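Local coordinates for protein ketol-acid reductoisomerase (NAD(+)) (uncultured archaeon GZfos26G2, PDB 4XDY) that uses NADH and magnesium to convert (2S)-2-acetolactate into (2R)-2,3-dihydroxy-3-methylbutanoate, an alkyl migration followed by a reduction in branched-chain amino acid biosynthesis, at residues 32-46 with 64-77. Sequence-based numbering, arbitrary orientation.
Sequences ANCLKDSGINVVIGE and DGFEVLPIDKAAEK. With NAI (1,4-dihydronicotinamide adenine dinucleotide), chain E.
Strands 41-46 and 67-70 pair in parallel, their axes 4.6 Å apart at closest and their N-to-C directions 36° apart, through three backbone hydrogen bonds: Ile44 N to Glu67 O, Leu69 N to Ile44 O (2.8 Å, 175° at the hydrogen) and Glu46 N to Leu69 O. Beyond these bonds one water links Val42 O with Glu67 N and another links Glu46 O with Ile71 N. Helix 71-77 runs back roughly antiparallel to strand 41-46 (148° between N-to-C directions), setting Ala74 CB 3.4 Å from Gly45 CA; a CB on Gly45 would clash with that methyl.

On the face bearing Ile44, Phe66 fills the groove between strand 41-46 and helix 26-37. Ile44 CD1 lies over one ring face, 4.0 Å from Phe66 CD1, while its CG1 packs against Phe66 CB. Lys36 CE lies over the opposite face, 4.0 Å from the ring centroid, where the bend at chi3 (75°) brings it; its NZ is farther off, at most a weak cation-pi partner. Asn33 meets the ring edge, OD1 3.5 Å from Phe66 CE2, with the amide nearly perpendicular to the ring; its ND2 bonds Asp29 O and Tyr24 OH. With an alanine in place of Phe66, a gap would probably open between Ile44 and Lys36, and the aliphatic part of the lysine would lose the ring it lies on.

On the other face, Lys77 NZ meets the syn side of Glu67 OE1 in a 3.0 Å salt bridge beside Val43 CG1.

Strand 41-46 follows strand 18-22 and helix 26-37 in the Rossmann fold and carries Glu46, the carboxylate expected of an NAD-type site: OE2 accepts hydrogen bonds from NAI O2B (2.6 Å) and Tyr24 N. A negative charge here would probably disfavour the 2'-phosphate of NADPH, consistent with the enzyme's NADH preference.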
loop_
_atom_site.group_PDB
_atom_site.type_symbol
_atom_site.label_atom_id
_atom_site.label_comp_id
_atom_site.label_asym_id
_atom_site.label_seq_id
_atom_site.Cartn_x
_atom_site.Cartn_y
_atom_site.Cartn_z
ATOM N N ALA A 32 -19.680 -10.444 11.196
ATOM C CA ALA A 32 -20.636 -10.480 12.305
ATOM C C ALA A 32 -20.938 -9.116 12.928
ATOM O O ALA A 32 -22.112 -8.781 13.187
ATOM C CB ALA A 32 -20.207 -11.523 13.344
ATOM N N ASN A 33 -19.916 -8.316 13.163
ATOM C CA ASN A 33 -20.107 -7.040 13.757
ATOM C C ASN A 33 -20.691 -6.028 12.824
ATOM O O ASN A 33 -21.462 -5.180 13.254
ATOM C CB ASN A 33 -18.819 -6.533 14.359
ATOM C CG ASN A 33 -18.525 -7.198 15.706
ATOM O OD1 ASN A 33 -19.157 -6.847 16.706
ATOM N ND2 ASN A 33 -17.663 -8.236 15.727
ATOM N N CYS A 34 -20.379 -6.101 11.520
ATOM C CA CYS A 34 -21.013 -5.176 10.586
ATOM C C CYS A 34 -22.515 -5.513 10.452
ATOM O O CYS A 34 -23.347 -4.596 10.381
ATOM C CB CYS A 34 -20.297 -5.182 9.208
ATOM S SG CYS A 34 -18.592 -4.561 9.324
ATOM N N LEU A 35 -22.820 -6.800 10.382
ATOM C CA LEU A 35 -24.180 -7.261 10.280
ATOM C C LEU A 35 -24.979 -6.850 11.555
ATOM O O LEU A 35 -26.075 -6.284 11.457
ATOM C CB LEU A 35 -24.262 -8.743 10.104
ATOM C CG LEU A 35 -23.903 -9.277 8.690
ATOM C CD1 LEU A 35 -23.678 -10.806 8.762
ATOM C CD2 LEU A 35 -24.956 -8.975 7.652
ATOM N N LYS A 36 -24.386 -7.116 12.701
ATOM C CA LYS A 36 -25.056 -6.741 13.977
ATOM C C LYS A 36 -25.285 -5.210 14.093
ATOM O O LYS A 36 -26.379 -4.756 14.411
ATOM C CB LYS A 36 -24.320 -7.329 15.159
ATOM C CG LYS A 36 -25.030 -6.910 16.479
ATOM C CD LYS A 36 -24.565 -7.649 17.722
ATOM C CE LYS A 36 -23.202 -7.218 18.262
ATOM N NZ LYS A 36 -23.040 -5.844 18.846
ATOM N N ASP A 37 -24.303 -4.418 13.699
ATOM C CA ASP A 37 -24.377 -2.978 13.690
ATOM C C ASP A 37 -25.438 -2.441 12.740
ATOM O O ASP A 37 -25.957 -1.385 13.004
ATOM C CB ASP A 37 -23.028 -2.300 13.317
ATOM C CG ASP A 37 -21.977 -2.339 14.427
ATOM O OD1 ASP A 37 -22.243 -2.890 15.506
ATOM O OD2 ASP A 37 -20.836 -1.853 14.169
ATOM N N SER A 38 -25.766 -3.169 11.656
ATOM C CA SER A 38 -26.789 -2.830 10.700
ATOM C C SER A 38 -28.147 -3.384 11.112
ATOM O O SER A 38 -29.078 -3.237 10.371
ATOM C CB SER A 38 -26.382 -3.385 9.315
ATOM O OG SER A 38 -25.337 -2.556 8.846
ATOM N N GLY A 39 -28.255 -4.003 12.282
ATOM C CA GLY A 39 -29.539 -4.415 12.784
ATOM C C GLY A 39 -29.900 -5.791 12.391
ATOM O O GLY A 39 -31.024 -6.184 12.605
ATOM N N ILE A 40 -28.964 -6.608 11.874
ATOM C CA ILE A 40 -29.317 -7.993 11.495
ATOM C C ILE A 40 -29.104 -8.908 12.672
ATOM O O ILE A 40 -28.185 -8.705 13.442
ATOM C CB ILE A 40 -28.491 -8.484 10.236
ATOM C CG1 ILE A 40 -28.564 -7.439 9.085
ATOM C CG2 ILE A 40 -28.842 -9.923 9.840
ATOM C CD1 ILE A 40 -29.933 -6.820 8.779
ATOM N N ASN A 41 -29.951 -9.903 12.797
ATOM C CA ASN A 41 -29.859 -10.875 13.861
ATOM C C ASN A 41 -28.744 -11.888 13.543
ATOM O O ASN A 41 -28.840 -12.634 12.565
ATOM C CB ASN A 41 -31.199 -11.632 14.070
ATOM C CG ASN A 41 -31.223 -12.476 15.371
ATOM O OD1 ASN A 41 -31.664 -13.640 15.401
ATOM N ND2 ASN A 41 -30.781 -11.858 16.464
ATOM N N VAL A 42 -27.697 -11.939 14.382
ATOM C CA VAL A 42 -26.568 -12.868 14.151
ATOM C C VAL A 42 -26.339 -13.797 15.311
ATOM O O VAL A 42 -26.362 -13.343 16.476
ATOM C CB VAL A 42 -25.246 -12.083 13.933
ATOM C CG1 VAL A 42 -24.056 -13.052 13.746
ATOM C CG2 VAL A 42 -25.387 -11.132 12.759
ATOM N N VAL A 43 -26.044 -15.062 15.031
ATOM C CA VAL A 43 -25.520 -15.942 16.065
ATOM C C VAL A 43 -24.181 -16.478 15.610
ATOM O O VAL A 43 -23.968 -16.569 14.374
ATOM C CB VAL A 43 -26.496 -17.058 16.466
ATOM C CG1 VAL A 43 -27.804 -16.390 16.916
ATOM C CG2 VAL A 43 -26.735 -18.050 15.360
ATOM N N ILE A 44 -23.272 -16.625 16.571
ATOM C CA ILE A 44 -21.922 -17.210 16.293
ATOM C C ILE A 44 -21.915 -18.680 16.551
ATOM O O ILE A 44 -22.280 -19.140 17.646
ATOM C CB ILE A 44 -20.811 -16.524 17.093
ATOM C CG1 ILE A 44 -20.871 -15.012 16.914
ATOM C CG2 ILE A 44 -19.440 -17.086 16.692
ATOM C CD1 ILE A 44 -20.761 -14.540 15.435
ATOM N N GLY A 45 -21.488 -19.431 15.557
ATOM C CA GLY A 45 -21.108 -20.846 15.692
ATOM C C GLY A 45 -19.587 -20.914 15.891
ATOM O O GLY A 45 -18.822 -20.468 15.035
ATOM N N GLU A 46 -19.150 -21.455 17.040
ATOM C CA GLU A 46 -17.722 -21.592 17.320
ATOM C C GLU A 46 -17.473 -22.836 18.106
ATOM O O GLU A 46 -18.419 -23.586 18.383
ATOM C CB GLU A 46 -17.166 -20.341 18.014
ATOM C CG GLU A 46 -16.362 -19.427 17.091
ATOM C CD GLU A 46 -15.004 -19.965 16.606
ATOM O OE1 GLU A 46 -14.669 -21.115 16.888
ATOM O OE2 GLU A 46 -14.312 -19.240 15.792
ATOM N N ASP A 64 -17.830 -9.741 22.922
ATOM C CA ASP A 64 -18.279 -8.714 21.980
ATOM C C ASP A 64 -19.814 -8.674 21.930
ATOM O O ASP A 64 -20.406 -7.920 21.133
ATOM C CB ASP A 64 -17.661 -9.023 20.575
ATOM C CG ASP A 64 -16.177 -8.801 20.528
ATOM O OD1 ASP A 64 -15.665 -8.103 21.445
ATOM O OD2 ASP A 64 -15.482 -9.264 19.567
ATOM N N GLY A 65 -20.457 -9.517 22.755
ATOM C CA GLY A 65 -21.874 -9.435 22.994
ATOM C C GLY A 65 -22.712 -10.309 22.104
ATOM O O GLY A 65 -23.864 -10.072 21.982
ATOM N N PHE A 66 -22.144 -11.338 21.483
ATOM C CA PHE A 66 -22.925 -12.256 20.666
ATOM C C PHE A 66 -23.460 -13.429 21.432
ATOM O O PHE A 66 -22.840 -13.875 22.370
ATOM C CB PHE A 66 -22.015 -12.790 19.527
ATOM C CG PHE A 66 -21.734 -11.776 18.517
ATOM C CD1 PHE A 66 -22.594 -11.617 17.432
ATOM C CD2 PHE A 66 -20.664 -10.951 18.645
ATOM C CE1 PHE A 66 -22.366 -10.609 16.493
ATOM C CE2 PHE A 66 -20.436 -9.949 17.716
ATOM C CZ PHE A 66 -21.266 -9.797 16.633
ATOM N N GLU A 67 -24.561 -13.990 20.961
ATOM C CA GLU A 67 -24.875 -15.355 21.303
ATOM C C GLU A 67 -23.918 -16.330 20.606
ATOM O O GLU A 67 -23.821 -16.321 19.377
ATOM C CB GLU A 67 -26.321 -15.680 20.965
ATOM C CG GLU A 67 -26.635 -17.144 21.114
ATOM C CD GLU A 67 -28.112 -17.506 20.932
ATOM O OE1 GLU A 67 -28.867 -16.752 20.273
ATOM O OE2 GLU A 67 -28.495 -18.580 21.452
ATOM N N VAL A 68 -23.286 -17.215 21.377
ATOM C CA VAL A 68 -22.229 -18.072 20.902
ATOM C C VAL A 68 -22.602 -19.505 21.209
ATOM O O VAL A 68 -22.834 -19.873 22.360
ATOM C CB VAL A 68 -20.855 -17.638 21.496
ATOM C CG1 VAL A 68 -19.706 -18.470 20.936
ATOM C CG2 VAL A 68 -20.630 -16.160 21.314
ATOM N N LEU A 69 -22.728 -20.308 20.161
ATOM C CA LEU A 69 -23.120 -21.663 20.267
ATOM C C LEU A 69 -22.108 -22.538 19.626
ATOM O O LEU A 69 -21.405 -22.065 18.718
ATOM C CB LEU A 69 -24.453 -21.864 19.527
ATOM C CG LEU A 69 -25.616 -20.937 19.937
ATOM C CD1 LEU A 69 -26.816 -20.999 19.007
ATOM C CD2 LEU A 69 -26.049 -21.312 21.335
ATOM N N PRO A 70 -22.150 -23.841 19.941
ATOM C CA PRO A 70 -21.478 -24.823 19.146
ATOM C C PRO A 70 -21.989 -24.750 17.709
ATOM O O PRO A 70 -23.136 -24.340 17.462
ATOM C CB PRO A 70 -21.859 -26.181 19.787
ATOM C CG PRO A 70 -22.415 -25.843 21.143
ATOM C CD PRO A 70 -22.924 -24.450 21.071
ATOM N N ILE A 71 -21.135 -25.128 16.765
ATOM C CA ILE A 71 -21.490 -25.015 15.344
ATOM C C ILE A 71 -22.797 -25.744 15.005
ATOM O O ILE A 71 -23.643 -25.190 14.260
ATOM C CB ILE A 71 -20.308 -25.472 14.423
ATOM C CG1 ILE A 71 -19.132 -24.499 14.620
ATOM C CG2 ILE A 71 -20.744 -25.622 12.973
ATOM C CD1 ILE A 71 -17.835 -24.892 13.954
ATOM N N ASP A 72 -22.974 -26.971 15.489
ATOM C CA ASP A 72 -24.239 -27.672 15.224
ATOM C C ASP A 72 -25.521 -26.924 15.669
ATOM O O ASP A 72 -26.483 -26.811 14.884
ATOM C CB ASP A 72 -24.203 -29.103 15.692
ATOM C CG ASP A 72 -24.134 -29.251 17.208
ATOM O OD1 ASP A 72 -23.972 -28.265 17.964
ATOM O OD2 ASP A 72 -24.259 -30.420 17.598
ATOM N N LYS A 73 -25.511 -26.361 16.860
ATOM C CA LYS A 73 -26.680 -25.572 17.339
ATOM C C LYS A 73 -26.818 -24.258 16.589
ATOM O O LYS A 73 -27.897 -23.750 16.391
ATOM C CB LYS A 73 -26.574 -25.199 18.842
ATOM C CG LYS A 73 -26.380 -26.323 19.857
ATOM C CD LYS A 73 -27.169 -27.548 19.481
ATOM C CE LYS A 73 -27.218 -28.535 20.651
ATOM N NZ LYS A 73 -28.323 -29.483 20.359
ATOM N N ALA A 74 -25.706 -23.660 16.206
ATOM C CA ALA A 74 -25.761 -22.448 15.420
ATOM C C ALA A 74 -26.364 -22.704 14.050
ATOM O O ALA A 74 -27.141 -21.882 13.555
ATOM C CB ALA A 74 -24.363 -21.839 15.294
ATOM N N ALA A 75 -26.046 -23.829 13.450
ATOM C CA ALA A 75 -26.527 -24.160 12.134
ATOM C C ALA A 75 -28.049 -24.399 12.174
ATOM O O ALA A 75 -28.755 -24.109 11.239
ATOM C CB ALA A 75 -25.899 -25.392 11.622
ATOM N N GLU A 76 -28.491 -25.000 13.262
ATOM C CA GLU A 76 -29.925 -25.220 13.514
ATOM C C GLU A 76 -30.672 -23.902 13.544
ATOM O O GLU A 76 -31.700 -23.760 12.910
ATOM C CB GLU A 76 -30.099 -26.000 14.851
ATOM C CG GLU A 76 -31.474 -26.618 15.014
ATOM C CD GLU A 76 -31.517 -27.753 16.034
ATOM O OE1 GLU A 76 -30.481 -28.127 16.663
ATOM O OE2 GLU A 76 -32.626 -28.285 16.177
ATOM N N LYS A 77 -30.114 -22.901 14.178
ATOM C CA LYS A 77 -30.766 -21.690 14.374
ATOM C C LYS A 77 -30.690 -20.739 13.151
ATOM O O LYS A 77 -31.490 -19.827 12.977
ATOM C CB LYS A 77 -30.112 -21.076 15.595
ATOM C CG LYS A 77 -30.711 -19.769 15.970
ATOM C CD LYS A 77 -30.614 -19.441 17.452
ATOM C CE LYS A 77 -31.228 -18.037 17.607
ATOM N NZ LYS A 77 -31.474 -17.682 19.013
HETATM P PA NAI E . -9.742 -17.845 10.282
HETATM O O1A NAI E . -8.453 -18.585 9.896
HETATM O O2A NAI E . -9.668 -16.510 10.885
HETATM O O5B NAI E . -10.623 -18.928 11.087
HETATM C C5B NAI E . -11.876 -18.525 11.710
HETATM C C4B NAI E . -11.978 -19.217 13.103
HETATM O O4B NAI E . -12.108 -20.606 12.821
HETATM C C3B NAI E . -10.765 -19.118 14.066
HETATM O O3B NAI E . -10.788 -17.820 14.660
HETATM C C2B NAI E . -10.999 -20.292 14.993
HETATM O O2B NAI E . -11.825 -19.854 16.074
HETATM C C1B NAI E . -11.768 -21.267 14.066
HETATM N N9A NAI E . -10.959 -22.431 13.745
HETATM C C8A NAI E . -9.625 -22.354 13.328
HETATM N N7A NAI E . -9.167 -23.582 13.121
HETATM C C5A NAI E . -10.176 -24.437 13.432
HETATM C C6A NAI E . -10.325 -25.880 13.467
HETATM N N6A NAI E . -9.318 -26.702 13.140
HETATM N N1A NAI E . -11.526 -26.429 13.791
HETATM C C2A NAI E . -12.561 -25.642 14.153
HETATM N N3A NAI E . -12.529 -24.321 14.156
HETATM C C4A NAI E . -11.357 -23.667 13.821
HETATM O O3 NAI E . -10.660 -17.755 8.865
HETATM P PN NAI E . -10.597 -16.450 7.834
HETATM O O1N NAI E . -9.162 -16.172 7.433
HETATM O O2N NAI E . -11.384 -15.390 8.480
HETATM O O5D NAI E . -11.241 -17.191 6.593
HETATM C C5D NAI E . -12.691 -17.412 6.579
HETATM C C4D NAI E . -13.226 -17.555 5.109
HETATM O O4D NAI E . -13.122 -16.214 4.588
HETATM C C3D NAI E . -12.393 -18.410 4.174
HETATM O O3D NAI E . -13.240 -19.057 3.217
HETATM C C2D NAI E . -11.442 -17.432 3.445
HETATM O O2D NAI E . -10.922 -17.864 2.189
HETATM C C1D NAI E . -12.353 -16.229 3.324
HETATM N N1N NAI E . -11.760 -14.895 3.179
HETATM C C2N NAI E . -10.882 -14.475 4.115
HETATM C C3N NAI E . -10.328 -13.246 4.044
HETATM C C7N NAI E . -9.485 -12.797 5.109
HETATM O O7N NAI E . -8.847 -13.515 5.940
HETATM N N7N NAI E . -9.592 -11.513 5.342
HETATM C C4N NAI E . -10.714 -12.382 2.948
HETATM C C5N NAI E . -11.808 -12.805 2.129
HETATM C C6N NAI E . -12.269 -14.077 2.261
HETATM O O HOH W 1 -26.029 -12.596 18.939
HETATM O O HOH W 2 -18.430 -26.554 17.201
#